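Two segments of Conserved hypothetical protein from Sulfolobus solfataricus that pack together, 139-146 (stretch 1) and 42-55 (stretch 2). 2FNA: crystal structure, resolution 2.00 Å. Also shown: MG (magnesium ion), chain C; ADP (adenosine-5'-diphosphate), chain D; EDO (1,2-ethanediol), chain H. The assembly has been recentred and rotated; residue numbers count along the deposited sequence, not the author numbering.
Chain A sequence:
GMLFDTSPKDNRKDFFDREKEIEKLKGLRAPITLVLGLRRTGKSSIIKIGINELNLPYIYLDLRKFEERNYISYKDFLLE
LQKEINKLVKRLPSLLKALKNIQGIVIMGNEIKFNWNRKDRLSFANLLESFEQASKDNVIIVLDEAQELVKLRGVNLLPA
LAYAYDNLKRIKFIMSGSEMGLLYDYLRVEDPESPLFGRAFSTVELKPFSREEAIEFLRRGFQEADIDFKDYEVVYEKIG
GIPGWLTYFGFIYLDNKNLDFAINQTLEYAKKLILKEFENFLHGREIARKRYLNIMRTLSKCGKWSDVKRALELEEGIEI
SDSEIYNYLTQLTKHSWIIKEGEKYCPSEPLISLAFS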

# COMPACT_ATOMS: atom_id res chain seq x y z
N VAL A 139 7.16 -12.96 -15.99
CA VAL A 139 5.93 -13.15 -15.22
C VAL A 139 6.07 -12.22 -14.03
O VAL A 139 7.11 -12.21 -13.39
CB VAL A 139 5.77 -14.58 -14.70
CG1 VAL A 139 4.51 -14.72 -13.87
CG2 VAL A 139 5.81 -15.59 -15.88
N ILE A 140 5.02 -11.46 -13.76
CA ILE A 140 5.03 -10.45 -12.74
C ILE A 140 4.33 -11.01 -11.53
O ILE A 140 3.23 -11.58 -11.64
CB ILE A 140 4.36 -9.18 -13.22
CG1 ILE A 140 5.08 -8.69 -14.49
CG2 ILE A 140 4.32 -8.12 -12.11
CD1 ILE A 140 4.41 -7.56 -15.17
N ILE A 141 4.97 -10.86 -10.38
CA ILE A 141 4.41 -11.27 -9.12
C ILE A 141 4.18 -10.00 -8.32
O ILE A 141 5.13 -9.30 -7.95
CB ILE A 141 5.32 -12.19 -8.31
CG1 ILE A 141 5.86 -13.34 -9.16
CG2 ILE A 141 4.55 -12.70 -7.09
CD1 ILE A 141 4.93 -14.48 -9.37
N VAL A 142 2.90 -9.70 -8.10
CA VAL A 142 2.51 -8.51 -7.38
C VAL A 142 2.15 -8.87 -5.98
O VAL A 142 1.28 -9.73 -5.73
CB VAL A 142 1.30 -7.81 -8.06
CG1 VAL A 142 0.92 -6.57 -7.33
CG2 VAL A 142 1.61 -7.50 -9.51
N LEU A 143 2.82 -8.18 -5.05
CA LEU A 143 2.52 -8.26 -3.64
C LEU A 143 2.09 -6.88 -3.25
O LEU A 143 2.91 -6.04 -2.90
CB LEU A 143 3.76 -8.68 -2.86
CG LEU A 143 4.42 -10.00 -3.29
CD1 LEU A 143 5.62 -10.28 -2.44
CD2 LEU A 143 3.46 -11.14 -3.20
N ASP A 144 0.79 -6.63 -3.35
CA ASP A 144 0.25 -5.31 -3.12
C ASP A 144 -0.05 -5.19 -1.62
O ASP A 144 -0.94 -5.85 -1.09
CB ASP A 144 -0.98 -5.10 -3.99
CG ASP A 144 -1.44 -3.64 -4.07
OD1 ASP A 144 -0.81 -2.74 -3.48
OD2 ASP A 144 -2.49 -3.40 -4.75
N GLU A 145 0.71 -4.31 -0.99
CA GLU A 145 0.82 -4.16 0.47
C GLU A 145 1.62 -5.32 1.10
O GLU A 145 1.17 -5.97 2.03
CB GLU A 145 -0.55 -3.95 1.15
CG GLU A 145 -1.29 -2.66 0.68
CD GLU A 145 -0.63 -1.37 1.10
OE1 GLU A 145 0.15 -1.34 2.09
OE2 GLU A 145 -0.87 -0.35 0.43
N ALA A 146 2.82 -5.53 0.58
CA ALA A 146 3.67 -6.65 0.94
C ALA A 146 4.06 -6.67 2.41
O ALA A 146 4.28 -7.76 2.94
CB ALA A 146 4.93 -6.66 0.06
MG MG C . -3.56 0.14 -2.70
PB ADP D . -3.15 3.33 -2.94
O1B ADP D . -1.88 4.10 -3.00
O2B ADP D . -3.83 3.45 -1.58
O3B ADP D . -3.12 1.94 -3.49
PA ADP D . -5.22 3.71 -5.02
O1A ADP D . -4.64 3.26 -6.32
O2A ADP D . -6.08 2.69 -4.41
O3A ADP D . -4.15 4.24 -3.92
O5' ADP D . -5.91 5.11 -5.31
C5' ADP D . -6.74 5.78 -4.35
C4' ADP D . -7.90 6.48 -5.06
O4' ADP D . -7.47 7.64 -5.73
C3' ADP D . -8.58 5.65 -6.11
O3' ADP D . -9.94 6.11 -6.19
C2' ADP D . -7.87 6.03 -7.39
O2' ADP D . -8.69 5.86 -8.54
C1' ADP D . -7.62 7.49 -7.13
N9 ADP D . -6.40 8.04 -7.72
C8 ADP D . -5.20 8.11 -7.12
N7 ADP D . -4.32 8.73 -7.91
C5 ADP D . -4.97 9.05 -9.06
C6 ADP D . -4.64 9.73 -10.33
N6 ADP D . -3.39 10.18 -10.56
N1 ADP D . -5.62 9.89 -11.25
C2 ADP D . -6.88 9.46 -11.04
N3 ADP D . -7.25 8.84 -9.91
C4 ADP D . -6.35 8.62 -8.91
C1 EDO H . -5.21 -5.67 -13.10
O1 EDO H . -6.37 -4.84 -13.13
C2 EDO H . -5.48 -6.90 -12.24
O2 EDO H . -5.91 -6.53 -10.91
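Stretch 2 42-55: GKSSIIKIGINELN

How does stretch 2 lie on stretch 1? Residues 43-54 form a helix that runs nearly antiparallel to the strand 139-144, at 167° between their N-to-C directions, with the axes 10.4 Å apart at closest approach. The CA atoms pair as Ile-140 with Ile-51 (7.9 Å), Val-142 with Ile-47 (8.3 Å) and Asp-144 with Ser-44 (7.0 Å). Alternate strand residues thus face the helix, which answers roughly once per turn.

What fills the apolar part of the contact? Ile-140 CD1 lies 3.7 Å from Leu-54 CD1 and 4.2 Å from Ile-51 CG2. Farther along the strand, Val-142 CG1 meets Ile-47 CG2 at 3.8 Å. These side chains offer no donors or acceptors, and from Ile-46 N onward the helix amides are satisfied by its own carbonyls: Ile-51 N, for instance, donates to Ile-47 O at 2.9 Å.

Where do polar groups take over? At the helix start, Ser-44 OG donates to Asp-144 OD2 at 2.6 Å, the one direct hydrogen bond between the stretches. The same Ser-44 OG binds MG at 2.1 Å, so its proton goes to the aspartate while its oxygen faces the metal. ADP O3B and four waters complete six ligands. Water 1, itself on the metal, donates to Asp-144 OD1 (2.7 Å) and to Glu-145 OE2 (2.9 Å), tying both acidic side chains to the ion indirectly.

Does Lys-43 pair with Glu-145? Their charged atoms, Lys-43 NZ and Glu-145 OE2, stay 4.2 Å apart, beyond a salt bridge. The lysine is satisfied by the nucleotide instead: Lys-43 NZ donates to ADP O1B at 2.9 Å, and Lys-43 N reaches ADP O1B at 2.8 Å. Next along the helix, Ser-44 N donates to ADP O3B (2.9 Å), while Ser-45 OG donates to ADP O1A (2.6 Å).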

# COMPACT_ATOMS: atom_id res chain seq x y z
N GLY A 42 -2.20 6.28 -5.09
CA GLY A 42 -2.35 5.71 -6.42
C GLY A 42 -1.49 4.50 -6.69
O GLY A 42 -1.31 4.12 -7.86
N LYS A 43 -0.96 3.87 -5.63
CA LYS A 43 -0.01 2.76 -5.81
C LYS A 43 -0.70 1.61 -6.53
O LYS A 43 -0.22 1.15 -7.55
CB LYS A 43 0.60 2.29 -4.49
CG LYS A 43 1.43 3.32 -3.73
CD LYS A 43 2.00 2.74 -2.45
CE LYS A 43 0.93 2.32 -1.42
NZ LYS A 43 0.10 3.45 -0.97
N SER A 44 -1.85 1.15 -6.02
CA SER A 44 -2.53 0.02 -6.66
C SER A 44 -2.93 0.38 -8.10
O SER A 44 -2.84 -0.46 -9.00
CB SER A 44 -3.74 -0.48 -5.84
OG SER A 44 -3.37 -0.95 -4.55
N SER A 45 -3.34 1.63 -8.32
CA SER A 45 -3.66 2.14 -9.66
C SER A 45 -2.51 2.02 -10.68
O SER A 45 -2.70 1.51 -11.82
CB SER A 45 -4.17 3.60 -9.59
OG SER A 45 -5.35 3.75 -8.79
N ILE A 46 -1.32 2.52 -10.34
CA ILE A 46 -0.24 2.47 -11.33
C ILE A 46 0.23 1.05 -11.59
O ILE A 46 0.69 0.75 -12.68
CB ILE A 46 0.98 3.35 -11.00
CG1 ILE A 46 1.70 2.93 -9.72
CG2 ILE A 46 0.60 4.81 -11.00
CD1 ILE A 46 3.14 3.45 -9.69
N ILE A 47 0.09 0.19 -10.58
CA ILE A 47 0.41 -1.23 -10.70
C ILE A 47 -0.55 -1.89 -11.68
O ILE A 47 -0.12 -2.61 -12.60
CB ILE A 47 0.38 -1.95 -9.33
CG1 ILE A 47 1.55 -1.47 -8.47
CG2 ILE A 47 0.50 -3.47 -9.46
CD1 ILE A 47 1.55 -2.01 -7.06
N LYS A 48 -1.85 -1.65 -11.49
CA LYS A 48 -2.87 -2.14 -12.43
C LYS A 48 -2.70 -1.58 -13.84
O LYS A 48 -2.74 -2.31 -14.81
CB LYS A 48 -4.23 -1.79 -11.90
CG LYS A 48 -4.57 -2.60 -10.64
CD LYS A 48 -5.71 -1.97 -9.86
CE LYS A 48 -6.78 -2.96 -9.62
NZ LYS A 48 -7.45 -3.31 -10.91
N ILE A 49 -2.48 -0.27 -13.96
CA ILE A 49 -2.23 0.35 -15.25
C ILE A 49 -1.00 -0.30 -15.87
O ILE A 49 -1.05 -0.70 -17.03
CB ILE A 49 -2.05 1.88 -15.10
CG1 ILE A 49 -3.39 2.54 -14.76
CG2 ILE A 49 -1.43 2.50 -16.36
CD1 ILE A 49 -3.23 3.94 -14.24
N GLY A 50 0.09 -0.41 -15.08
CA GLY A 50 1.36 -0.98 -15.53
C GLY A 50 1.23 -2.39 -16.07
O GLY A 50 1.69 -2.68 -17.14
N ILE A 51 0.59 -3.29 -15.30
CA ILE A 51 0.46 -4.69 -15.73
C ILE A 51 -0.51 -4.86 -16.88
O ILE A 51 -0.30 -5.72 -17.72
CB ILE A 51 0.08 -5.69 -14.57
CG1 ILE A 51 -1.32 -5.49 -14.02
CG2 ILE A 51 1.11 -5.65 -13.45
CD1 ILE A 51 -1.55 -6.26 -12.66
N ASN A 52 -1.57 -4.04 -16.93
CA ASN A 52 -2.45 -4.02 -18.11
C ASN A 52 -1.72 -3.61 -19.38
O ASN A 52 -1.89 -4.24 -20.40
CB ASN A 52 -3.67 -3.09 -17.90
CG ASN A 52 -4.74 -3.71 -17.01
OD1 ASN A 52 -4.92 -4.93 -16.98
ND2 ASN A 52 -5.46 -2.86 -16.28
N GLU A 53 -0.90 -2.55 -19.30
CA GLU A 53 -0.16 -2.10 -20.48
C GLU A 53 0.96 -3.06 -20.92
O GLU A 53 1.22 -3.22 -22.12
CB GLU A 53 0.36 -0.68 -20.29
CG GLU A 53 -0.72 0.39 -20.36
CD GLU A 53 -0.23 1.79 -20.10
OE1 GLU A 53 1.00 2.02 -20.01
OE2 GLU A 53 -1.11 2.69 -19.96
N LEU A 54 1.64 -3.68 -19.97
CA LEU A 54 2.72 -4.64 -20.28
C LEU A 54 2.19 -5.89 -20.95
O LEU A 54 2.91 -6.51 -21.73
CB LEU A 54 3.50 -5.04 -19.03
CG LEU A 54 4.43 -3.98 -18.43
CD1 LEU A 54 4.95 -4.42 -17.06
CD2 LEU A 54 5.57 -3.68 -19.42
N ASN A 55 0.96 -6.29 -20.64
CA ASN A 55 0.41 -7.49 -21.30
C ASN A 55 1.34 -8.69 -21.06
O ASN A 55 1.71 -9.45 -21.97
CB ASN A 55 0.22 -7.22 -22.81
CG ASN A 55 -0.63 -8.26 -23.51
OD1 ASN A 55 -1.53 -8.83 -22.92
ND2 ASN A 55 -0.34 -8.51 -24.78
O HOH W 1 -1.68 -0.47 -2.38
O HOH W 2 -3.77 1.00 -0.77
O HOH W 3 -5.56 0.46 -3.25
O HOH W 4 -4.14 -1.77 -1.96